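Local coordinates for protein spectinomycin 9-adenylyltransferase (PDB 6SXJ) that transfers the AMP part of ATP to the 9-hydroxyl of spectinomycin, releasing diphosphate and making bacteria resistant to this antibiotic, at residues R83-I91 with K103-W111; E181-I192 with V241-L252. All coordinates share one frame; numbering follows the deposited sequence.

Contact 1: R83-I91 with K103-W111; sequences RYIELTIII and KQEFIYGEW
Strand 85-91 runs antiparallel to residues 106-108, at 174° between the short segment axes, and with the whole strand 103-108 it forms a beta hairpin in the central sheet of the nucleotidyltransferase domain. Leu-87 and Tyr-108 make a hydrogen-bonded pair, with Leu-87 N to Tyr-108 O at 3.0 Å and Tyr-108 N to Leu-87 O at 2.8 Å. Beyond Thr-88 and Ile-107, a non-hydrogen-bonded pair, a classic beta bulge sets two residues, Glu-105 and Phe-106, opposite the single Ile-89: Ile-89 N donates to Phe-106 O, while Ile-89 O accepts from Glu-105 N. The bulge directs the Glu-105 side chain toward Ile-91; its carboxylate is held by Leu-57 N.

Leu-87, Ile-89, Phe-106 and Tyr-108 share the sheet face packed by helix 59-69. There Ile-89 CD1 meets Phe-106 CD2 at 3.4 Å, and Leu-87 CD2 lies at the edge of the same ring. On the other face Ile-107, with CG1 anti to the backbone N (chi1 171°), bends at chi2 and brings CD1 to Thr-88 OG1, which shares a water with Gln-104 OE1. Gln-104 OE1 also accepts from Asn-127 ND2. Ile-85 O meets the Tyr-108 ring edge and accepts from a second water, which in turn accepts from Glu-110 N. The extended Glu-86 side chain reaches the indole edge of Trp-111, carboxylate and ring planes 88° apart, with Glu-86 OE1 at 3.3 Å from Trp-111 CZ3.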
loop_
_atom_site.group_PDB
_atom_site.type_symbol
_atom_site.label_atom_id
_atom_site.label_comp_id
_atom_site.label_asym_id
_atom_site.label_seq_id
_atom_site.Cartn_x
_atom_site.Cartn_y
_atom_site.Cartn_z
ATOM N N ARG A 83 -13.747 -4.512 -4.604
ATOM C CA ARG A 83 -12.488 -4.371 -3.890
ATOM C C ARG A 83 -11.929 -2.965 -4.088
ATOM O O ARG A 83 -12.230 -2.297 -5.079
ATOM C CB ARG A 83 -11.469 -5.403 -4.378
ATOM C CG ARG A 83 -12.032 -6.828 -4.493
ATOM C CD ARG A 83 -11.046 -7.759 -5.178
ATOM N NE ARG A 83 -11.450 -9.165 -5.111
ATOM C CZ ARG A 83 -11.117 -9.993 -4.127
ATOM N NH1 ARG A 83 -10.379 -9.561 -3.117
ATOM N NH2 ARG A 83 -11.523 -11.257 -4.159
ATOM N N TYR A 84 -11.104 -2.524 -3.143
ATOM C CA TYR A 84 -10.368 -1.282 -3.339
ATOM C C TYR A 84 -9.313 -1.490 -4.415
ATOM O O TYR A 84 -8.609 -2.503 -4.419
ATOM C CB TYR A 84 -9.680 -0.835 -2.048
ATOM C CG TYR A 84 -10.600 -0.336 -0.963
ATOM C CD1 TYR A 84 -11.416 0.769 -1.163
ATOM C CD2 TYR A 84 -10.631 -0.960 0.273
ATOM C CE1 TYR A 84 -12.246 1.223 -0.164
ATOM C CE2 TYR A 84 -11.454 -0.519 1.271
ATOM C CZ TYR A 84 -12.260 0.576 1.056
ATOM O OH TYR A 84 -13.083 1.018 2.073
ATOM N N ILE A 85 -9.197 -0.532 -5.324
ATOM C CA ILE A 85 -8.084 -0.476 -6.265
ATOM C C ILE A 85 -7.078 0.564 -5.774
ATOM O O ILE A 85 -7.438 1.713 -5.508
ATOM C CB ILE A 85 -8.566 -0.137 -7.682
ATOM C CG1 ILE A 85 -9.405 -1.296 -8.256
ATOM C CG2 ILE A 85 -7.384 0.130 -8.599
ATOM C CD1 ILE A 85 -10.077 -0.933 -9.519
ATOM N N GLU A 86 -5.818 0.156 -5.670
ATOM C CA GLU A 86 -4.697 1.044 -5.418
ATOM C C GLU A 86 -3.734 0.867 -6.578
ATOM O O GLU A 86 -3.368 -0.266 -6.910
ATOM C CB GLU A 86 -4.033 0.698 -4.089
ATOM C CG GLU A 86 -3.438 1.859 -3.341
ATOM C CD GLU A 86 -3.055 1.447 -1.938
ATOM O OE1 GLU A 86 -3.969 1.200 -1.116
ATOM O OE2 GLU A 86 -1.846 1.328 -1.669
ATOM N N LEU A 87 -3.357 1.969 -7.215
ATOM C CA LEU A 87 -2.508 1.906 -8.397
ATOM C C LEU A 87 -1.454 2.998 -8.342
ATOM O O LEU A 87 -1.794 4.177 -8.240
ATOM C CB LEU A 87 -3.331 2.060 -9.680
ATOM C CG LEU A 87 -2.573 1.868 -10.995
ATOM C CD1 LEU A 87 -3.427 1.051 -11.984
ATOM C CD2 LEU A 87 -2.218 3.192 -11.604
ATOM N N THR A 88 -0.188 2.598 -8.475
ATOM C CA THR A 88 0.956 3.497 -8.487
ATOM C C THR A 88 1.662 3.409 -9.832
ATOM O O THR A 88 1.811 2.319 -10.394
ATOM C CB THR A 88 1.956 3.146 -7.378
ATOM O OG1 THR A 88 1.312 3.236 -6.105
ATOM C CG2 THR A 88 3.148 4.083 -7.421
ATOM N N ILE A 89 2.117 4.554 -10.329
ATOM C CA ILE A 89 2.847 4.644 -11.587
ATOM C C ILE A 89 4.240 5.177 -11.291
ATOM O O ILE A 89 4.388 6.213 -10.628
ATOM C CB ILE A 89 2.121 5.553 -12.600
ATOM C CG1 ILE A 89 0.683 5.072 -12.808
ATOM C CG2 ILE A 89 2.887 5.596 -13.912
ATOM C CD1 ILE A 89 -0.096 5.866 -13.828
ATOM N N ILE A 90 5.254 4.472 -11.781
ATOM C CA ILE A 90 6.629 4.941 -11.727
ATOM C C ILE A 90 7.180 5.020 -13.143
ATOM O O ILE A 90 6.754 4.285 -14.045
ATOM C CB ILE A 90 7.521 4.032 -10.855
ATOM C CG1 ILE A 90 7.371 2.568 -11.285
ATOM C CG2 ILE A 90 7.179 4.203 -9.383
ATOM C CD1 ILE A 90 8.392 1.650 -10.662
ATOM N N ILE A 91 8.125 5.940 -13.332
ATOM C CA ILE A 91 8.900 6.057 -14.560
ATOM C C ILE A 91 10.157 5.227 -14.384
ATOM O O ILE A 91 10.860 5.367 -13.378
ATOM C CB ILE A 91 9.251 7.525 -14.858
ATOM C CG1 ILE A 91 7.986 8.377 -14.852
ATOM C CG2 ILE A 91 9.969 7.638 -16.194
ATOM C CD1 ILE A 91 8.151 9.735 -15.496
ATOM N N LYS A 103 11.028 8.526 -6.637
ATOM C CA LYS A 103 10.063 9.361 -7.329
ATOM C C LYS A 103 8.840 8.553 -7.752
ATOM O O LYS A 103 8.950 7.422 -8.237
ATOM C CB LYS A 103 10.713 10.014 -8.550
ATOM C CG LYS A 103 11.731 11.124 -8.216
ATOM C CD LYS A 103 12.640 11.397 -9.420
ATOM C CE LYS A 103 14.040 11.847 -9.006
ATOM N NZ LYS A 103 15.109 11.225 -9.851
ATOM N N GLN A 104 7.671 9.162 -7.570
ATOM C CA GLN A 104 6.374 8.563 -7.834
ATOM C C GLN A 104 5.615 9.491 -8.771
ATOM O O GLN A 104 5.401 10.661 -8.444
ATOM C CB GLN A 104 5.604 8.356 -6.525
ATOM C CG GLN A 104 4.141 7.960 -6.699
ATOM C CD GLN A 104 3.433 7.761 -5.371
ATOM O OE1 GLN A 104 3.732 6.823 -4.628
ATOM N NE2 GLN A 104 2.494 8.645 -5.061
ATOM N N GLU A 105 5.186 8.962 -9.920
ATOM C CA GLU A 105 4.582 9.780 -10.966
ATOM C C GLU A 105 3.091 10.001 -10.777
ATOM O O GLU A 105 2.559 11.014 -11.246
ATOM C CB GLU A 105 4.812 9.123 -12.335
ATOM C CG GLU A 105 4.013 9.752 -13.474
ATOM C CD GLU A 105 4.562 11.108 -13.876
ATOM O OE1 GLU A 105 5.621 11.489 -13.359
ATOM O OE2 GLU A 105 3.951 11.794 -14.715
ATOM N N PHE A 106 2.397 9.070 -10.136
ATOM C CA PHE A 106 0.947 9.122 -10.063
ATOM C C PHE A 106 0.490 8.068 -9.075
ATOM O O PHE A 106 1.114 7.011 -8.943
ATOM C CB PHE A 106 0.309 8.881 -11.438
ATOM C CG PHE A 106 -1.187 8.753 -11.404
ATOM C CD1 PHE A 106 -1.986 9.878 -11.442
ATOM C CD2 PHE A 106 -1.797 7.501 -11.344
ATOM C CE1 PHE A 106 -3.362 9.771 -11.416
ATOM C CE2 PHE A 106 -3.176 7.386 -11.312
ATOM C CZ PHE A 106 -3.959 8.526 -11.353
ATOM N N ILE A 107 -0.602 8.366 -8.384
ATOM C CA ILE A 107 -1.204 7.419 -7.458
ATOM C C ILE A 107 -2.715 7.533 -7.579
ATOM O O ILE A 107 -3.271 8.626 -7.417
ATOM C CB ILE A 107 -0.759 7.665 -6.006
ATOM C CG1 ILE A 107 -1.580 6.807 -5.040
ATOM C CG2 ILE A 107 -0.888 9.147 -5.657
ATOM C CD1 ILE A 107 -1.222 5.308 -5.076
ATOM N N TYR A 108 -3.376 6.408 -7.860
ATOM C CA TYR A 108 -4.799 6.264 -7.603
ATOM C C TYR A 108 -4.966 5.577 -6.257
ATOM O O TYR A 108 -4.361 4.526 -6.013
ATOM C CB TYR A 108 -5.546 5.453 -8.670
ATOM C CG TYR A 108 -7.035 5.484 -8.375
ATOM C CD1 TYR A 108 -7.862 6.436 -8.961
ATOM C CD2 TYR A 108 -7.601 4.608 -7.458
ATOM C CE1 TYR A 108 -9.214 6.494 -8.660
ATOM C CE2 TYR A 108 -8.943 4.659 -7.156
ATOM C CZ TYR A 108 -9.745 5.609 -7.752
ATOM O OH TYR A 108 -11.085 5.660 -7.438
ATOM N N GLY A 109 -5.792 6.167 -5.395
ATOM C CA GLY A 109 -6.067 5.632 -4.076
ATOM C C GLY A 109 -7.334 6.243 -3.512
ATOM O O GLY A 109 -7.568 7.444 -3.684
ATOM N N GLU A 110 -8.157 5.438 -2.838
ATOM C CA GLU A 110 -9.460 5.920 -2.402
ATOM C C GLU A 110 -9.361 6.915 -1.256
ATOM O O GLU A 110 -10.277 7.723 -1.088
ATOM C CB GLU A 110 -10.348 4.744 -1.991
ATOM C CG GLU A 110 -10.851 3.914 -3.165
ATOM C CD GLU A 110 -11.682 4.719 -4.142
ATOM O OE1 GLU A 110 -12.416 5.632 -3.703
ATOM O OE2 GLU A 110 -11.585 4.457 -5.360
ATOM N N TRP A 111 -8.288 6.874 -0.459
ATOM C CA TRP A 111 -8.088 7.893 0.569
ATOM C C TRP A 111 -7.945 9.286 -0.024
ATOM O O TRP A 111 -8.004 10.269 0.721
ATOM C CB TRP A 111 -6.852 7.577 1.417
ATOM C CG TRP A 111 -5.562 7.598 0.646
ATOM C CD1 TRP A 111 -4.707 8.647 0.513
ATOM C CD2 TRP A 111 -4.986 6.515 -0.093
ATOM N NE1 TRP A 111 -3.636 8.289 -0.269
ATOM C CE2 TRP A 111 -3.780 6.983 -0.647
ATOM C CE3 TRP A 111 -5.370 5.191 -0.330
ATOM C CZ2 TRP A 111 -2.961 6.181 -1.430
ATOM C CZ3 TRP A 111 -4.558 4.398 -1.108
ATOM C CH2 TRP A 111 -3.367 4.891 -1.651
HETATM O O HOH W 1 -7.682 2.487 -2.910
HETATM O O HOH W 2 2.280 4.738 -4.177
#

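Contact 2: E181-I192 with V241-L252; sequences ETNSILTLCRMI and VNLTINYLNNRL
The guanidinium of Arg-251 meets Ile-192 obliquely, with Arg-251 NH1 3.7 Å from Ile-192 CG2. At the edge of this flat group, Arg-251 NE donates to Tyr-247 OH over 3.2 Å, the hydroxyl lying only 13° out of the guanidinium plane. Tyr-247 OH is also hydrogen-bonded to Ser-214 OG, and the Tyr-247 ring stacks with His-218, so the hydroxyl that takes the arginine's bond is itself positioned by residues outside the helix pair. The aliphatic part of the arginine contributes as well: its CD packs against Ile-192 CD1, the two side chains crossing at about a right angle.

Away from the arginine the contact is made by apolar side chains, two of them sulfur-bearing. Leu-248 is a knob in a hole formed by Ile-185, Leu-188, Cys-189 and Ile-192. With CG anti to the carbonyl carbon (chi1 -65°), its branches divide the hole: CD1 faces Ile-185 and Cys-189, whereas Leu-248 CD2 meets Ile-192 CD1 at 3.9 Å. Leu-188 answers from the facing helix. Its CD1 touches both Leu-248 CB and Ile-245 CD1, and Leu-188 CD2 lies 4.0 Å from Leu-252 CD2. That Leu-252 methyl also meets Met-191 SD at 3.9 Å, while Leu-252 CB packs on Ile-192 CG1. Near the N-terminal ends, Val-241 CG1 touches both Ile-185 CD1 and the methylene CG of Glu-181.

Helix 159-173 packs on Ser-184, Leu-188 and Met-191, and helix 216-229 reaches Cys-189. The two segments run nearly parallel, crossing at 18° with axes 9.7 Å apart; with Leu-248 as a knob in a hole of the facing helix, the pair forms part of the helical C-terminal domain of aminoglycoside adenylyltransferases.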
loop_
_atom_site.group_PDB
_atom_site.type_symbol
_atom_site.label_atom_id
_atom_site.label_comp_id
_atom_site.label_asym_id
_atom_site.label_seq_id
_atom_site.Cartn_x
_atom_site.Cartn_y
_atom_site.Cartn_z
ATOM N N GLU A 181 -6.780 4.449 14.489
ATOM C CA GLU A 181 -6.037 3.641 15.455
ATOM C C GLU A 181 -5.720 2.263 14.901
ATOM O O GLU A 181 -4.566 1.818 14.937
ATOM C CB GLU A 181 -6.832 3.502 16.752
ATOM C CG GLU A 181 -6.910 4.759 17.577
ATOM C CD GLU A 181 -8.002 5.683 17.098
ATOM O OE1 GLU A 181 -8.436 5.533 15.937
ATOM O OE2 GLU A 181 -8.421 6.563 17.876
ATOM N N THR A 182 -6.739 1.561 14.398
ATOM C CA THR A 182 -6.545 0.183 13.964
ATOM C C THR A 182 -5.443 0.083 12.915
ATOM O O THR A 182 -4.594 -0.814 12.977
ATOM C CB THR A 182 -7.860 -0.391 13.426
ATOM O OG1 THR A 182 -8.916 -0.149 14.367
ATOM C CG2 THR A 182 -7.721 -1.886 13.198
ATOM N N ASN A 183 -5.453 0.986 11.934
ATOM C CA ASN A 183 -4.406 0.963 10.917
ATOM C C ASN A 183 -3.031 1.109 11.559
ATOM O O ASN A 183 -2.114 0.325 11.285
ATOM C CB ASN A 183 -4.639 2.074 9.889
ATOM C CG ASN A 183 -6.079 2.152 9.427
ATOM O OD1 ASN A 183 -7.004 2.120 10.240
ATOM N ND2 ASN A 183 -6.277 2.257 8.119
ATOM N N SER A 184 -2.880 2.100 12.441
ATOM C CA SER A 184 -1.567 2.411 12.997
ATOM C C SER A 184 -1.023 1.249 13.820
ATOM O O SER A 184 0.145 0.867 13.684
ATOM C CB SER A 184 -1.658 3.684 13.840
ATOM O OG SER A 184 -1.766 4.831 13.015
ATOM N N ILE A 185 -1.860 0.668 14.681
ATOM C CA ILE A 185 -1.408 -0.451 15.504
ATOM C C ILE A 185 -0.905 -1.586 14.624
ATOM O O ILE A 185 0.205 -2.099 14.808
ATOM C CB ILE A 185 -2.541 -0.935 16.429
ATOM C CG1 ILE A 185 -2.934 0.153 17.423
ATOM C CG2 ILE A 185 -2.114 -2.191 17.167
ATOM C CD1 ILE A 185 -4.063 -0.250 18.348
ATOM N N LEU A 186 -1.722 -2.014 13.665
ATOM C CA LEU A 186 -1.363 -3.184 12.871
ATOM C C LEU A 186 -0.270 -2.871 11.860
ATOM O O LEU A 186 0.543 -3.746 11.543
ATOM C CB LEU A 186 -2.602 -3.744 12.171
ATOM C CG LEU A 186 -3.781 -4.013 13.109
ATOM C CD1 LEU A 186 -5.090 -3.986 12.334
ATOM C CD2 LEU A 186 -3.615 -5.338 13.840
ATOM N N THR A 187 -0.220 -1.639 11.356
ATOM C CA THR A 187 0.924 -1.232 10.549
ATOM C C THR A 187 2.223 -1.438 11.321
ATOM O O THR A 187 3.165 -2.067 10.824
ATOM C CB THR A 187 0.775 0.230 10.123
ATOM O OG1 THR A 187 -0.561 0.467 9.658
ATOM C CG2 THR A 187 1.769 0.563 9.009
ATOM N N LEU A 188 2.284 -0.923 12.552
ATOM C CA LEU A 188 3.468 -1.128 13.378
ATOM C C LEU A 188 3.737 -2.611 13.593
ATOM O O LEU A 188 4.892 -3.049 13.579
ATOM C CB LEU A 188 3.297 -0.421 14.721
ATOM C CG LEU A 188 3.419 1.105 14.747
ATOM C CD1 LEU A 188 2.931 1.625 16.087
ATOM C CD2 LEU A 188 4.827 1.550 14.487
ATOM N N CYS A 189 2.683 -3.402 13.808
ATOM C CA CYS A 189 2.865 -4.847 13.933
ATOM C C CYS A 189 3.447 -5.431 12.651
ATOM O O CYS A 189 4.419 -6.196 12.685
ATOM C CB CYS A 189 1.536 -5.515 14.275
ATOM S SG CYS A 189 0.952 -5.193 15.947
ATOM N N ARG A 190 2.853 -5.089 11.505
ATOM C CA ARG A 190 3.460 -5.429 10.223
ATOM C C ARG A 190 4.897 -4.915 10.162
ATOM O O ARG A 190 5.819 -5.652 9.801
ATOM C CB ARG A 190 2.625 -4.847 9.077
ATOM C CG ARG A 190 3.001 -5.368 7.693
ATOM C CD ARG A 190 2.321 -4.579 6.577
ATOM N NE ARG A 190 2.805 -3.200 6.468
ATOM C CZ ARG A 190 4.002 -2.847 5.999
ATOM N NH1 ARG A 190 4.865 -3.770 5.592
ATOM N NH2 ARG A 190 4.335 -1.563 5.941
ATOM N N MET A 191 5.090 -3.644 10.539
ATOM C CA MET A 191 6.417 -3.026 10.478
ATOM C C MET A 191 7.449 -3.837 11.238
ATOM O O MET A 191 8.606 -3.956 10.806
ATOM C CB MET A 191 6.362 -1.624 11.073
ATOM C CG MET A 191 5.786 -0.551 10.186
ATOM S SD MET A 191 6.136 1.041 10.924
ATOM C CE MET A 191 5.764 2.169 9.593
ATOM N N ILE A 192 7.066 -4.404 12.383
ATOM C CA ILE A 192 8.011 -5.104 13.241
ATOM C C ILE A 192 8.431 -6.423 12.604
ATOM O O ILE A 192 9.618 -6.759 12.539
ATOM C CB ILE A 192 7.407 -5.311 14.642
ATOM C CG1 ILE A 192 7.445 -3.995 15.427
ATOM C CG2 ILE A 192 8.156 -6.408 15.378
ATOM C CD1 ILE A 192 6.525 -3.974 16.619
ATOM N N VAL A 241 -4.735 3.545 23.698
ATOM C CA VAL A 241 -3.964 3.229 22.501
ATOM C C VAL A 241 -2.554 3.789 22.600
ATOM O O VAL A 241 -1.616 3.249 22.000
ATOM C CB VAL A 241 -4.690 3.769 21.253
ATOM C CG1 VAL A 241 -3.853 3.532 20.007
ATOM C CG2 VAL A 241 -6.069 3.128 21.114
ATOM N N ASN A 242 -2.385 4.897 23.325
ATOM C CA ASN A 242 -1.066 5.503 23.439
ATOM C C ASN A 242 -0.039 4.493 23.938
ATOM O O ASN A 242 1.076 4.416 23.410
ATOM C CB ASN A 242 -1.138 6.717 24.368
ATOM C CG ASN A 242 -1.937 6.442 25.625
ATOM O OD1 ASN A 242 -3.068 5.955 25.564
ATOM N ND2 ASN A 242 -1.349 6.753 26.778
ATOM N N LEU A 243 -0.408 3.689 24.937
ATOM C CA LEU A 243 0.555 2.779 25.555
ATOM C C LEU A 243 1.050 1.734 24.567
ATOM O O LEU A 243 2.252 1.446 24.494
ATOM C CB LEU A 243 -0.083 2.105 26.769
ATOM C CG LEU A 243 -0.719 3.092 27.746
ATOM C CD1 LEU A 243 -1.390 2.389 28.898
ATOM C CD2 LEU A 243 0.341 4.062 28.250
ATOM N N THR A 244 0.133 1.133 23.810
ATOM C CA THR A 244 0.543 0.097 22.868
ATOM C C THR A 244 1.348 0.689 21.718
ATOM O O THR A 244 2.347 0.106 21.285
ATOM C CB THR A 244 -0.687 -0.647 22.343
ATOM O OG1 THR A 244 -1.337 -1.328 23.423
ATOM C CG2 THR A 244 -0.288 -1.649 21.290
ATOM N N ILE A 245 0.918 1.842 21.199
ATOM C CA ILE A 245 1.713 2.543 20.191
ATOM C C ILE A 245 3.136 2.732 20.700
ATOM O O ILE A 245 4.117 2.416 20.009
ATOM C CB ILE A 245 1.055 3.891 19.839
ATOM C CG1 ILE A 245 -0.303 3.668 19.166
ATOM C CG2 ILE A 245 1.964 4.719 18.943
ATOM C CD1 ILE A 245 -0.217 3.453 17.668
ATOM N N ASN A 246 3.269 3.259 21.922
ATOM C CA ASN A 246 4.586 3.426 22.525
ATOM C C ASN A 246 5.311 2.089 22.610
ATOM O O ASN A 246 6.477 1.974 22.219
ATOM C CB ASN A 246 4.449 4.057 23.912
ATOM C CG ASN A 246 4.007 5.506 23.850
ATOM O OD1 ASN A 246 4.092 6.147 22.798
ATOM N ND2 ASN A 246 3.524 6.032 24.977
ATOM N N TYR A 247 4.618 1.059 23.102
ATOM C CA TYR A 247 5.227 -0.262 23.200
ATOM C C TYR A 247 5.709 -0.751 21.839
ATOM O O TYR A 247 6.860 -1.181 21.687
ATOM C CB TYR A 247 4.228 -1.257 23.789
ATOM C CG TYR A 247 4.640 -2.693 23.558
ATOM C CD1 TYR A 247 5.679 -3.252 24.291
ATOM C CD2 TYR A 247 4.014 -3.483 22.595
ATOM C CE1 TYR A 247 6.079 -4.551 24.087
ATOM C CE2 TYR A 247 4.407 -4.796 22.388
ATOM C CZ TYR A 247 5.444 -5.323 23.139
ATOM O OH TYR A 247 5.861 -6.623 22.954
ATOM N N LEU A 248 4.828 -0.716 20.836
ATOM C CA LEU A 248 5.197 -1.207 19.513
ATOM C C LEU A 248 6.330 -0.386 18.916
ATOM O O LEU A 248 7.224 -0.932 18.258
ATOM C CB LEU A 248 3.977 -1.177 18.593
ATOM C CG LEU A 248 2.853 -2.129 19.004
ATOM C CD1 LEU A 248 1.616 -1.938 18.151
ATOM C CD2 LEU A 248 3.377 -3.551 18.916
ATOM N N ASN A 249 6.300 0.932 19.121
ATOM C CA ASN A 249 7.347 1.786 18.572
ATOM C C ASN A 249 8.698 1.464 19.201
ATOM O O ASN A 249 9.699 1.282 18.499
ATOM C CB ASN A 249 6.982 3.256 18.789
ATOM C CG ASN A 249 7.894 4.199 18.032
ATOM O OD1 ASN A 249 8.155 4.011 16.846
ATOM N ND2 ASN A 249 8.387 5.219 18.719
ATOM N N ASN A 250 8.751 1.398 20.532
ATOM C CA ASN A 250 10.008 1.071 21.195
ATOM C C ASN A 250 10.491 -0.317 20.788
ATOM O O ASN A 250 11.659 -0.497 20.427
ATOM C CB ASN A 250 9.841 1.185 22.710
ATOM C CG ASN A 250 9.794 2.637 23.182
ATOM O OD1 ASN A 250 8.874 3.041 23.897
ATOM N ND2 ASN A 250 10.786 3.428 22.776
ATOM N N ARG A 251 9.599 -1.312 20.823
ATOM C CA ARG A 251 9.945 -2.635 20.305
ATOM C C ARG A 251 10.543 -2.538 18.906
ATOM O O ARG A 251 11.536 -3.206 18.595
ATOM C CB ARG A 251 8.697 -3.518 20.296
ATOM C CG ARG A 251 8.921 -4.999 20.056
ATOM C CD ARG A 251 7.580 -5.655 19.747
ATOM N NE ARG A 251 7.475 -7.037 20.199
ATOM C CZ ARG A 251 8.161 -8.047 19.675
ATOM N NH1 ARG A 251 9.019 -7.827 18.687
ATOM N NH2 ARG A 251 7.994 -9.277 20.144
ATOM N N LEU A 252 9.957 -1.693 18.054
ATOM C CA LEU A 252 10.466 -1.531 16.697
ATOM C C LEU A 252 11.816 -0.827 16.691
ATOM O O LEU A 252 12.720 -1.216 15.943
ATOM C CB LEU A 252 9.451 -0.752 15.863
ATOM C CG LEU A 252 9.827 -0.304 14.448
ATOM C CD1 LEU A 252 10.196 -1.482 13.567
ATOM C CD2 LEU A 252 8.662 0.487 13.839
#

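Contact 1 and contact 2 belong to the two successive domains of the enzyme: the 83-91/103-111 hairpin lies in the sheet of the nucleotidyltransferase domain, the 181-192/241-252 pair in the all-helical C-terminal part. Their centres are 25 Å apart and their nearest atoms about 9 Å apart, so they do not touch. In contact 1 Tyr-84 touches Asp-46, in the loop leading into strand 47-53, and Glu-86 touches Asp-48 on that strand. Asp-46 and Asp-48 form the Asp-X-Asp pattern that binds metal in this fold, and Glu-86 beside them is probably the third carboxylate of the site. Contact 2, centred about 17 Å from the chain centre, is structural packing.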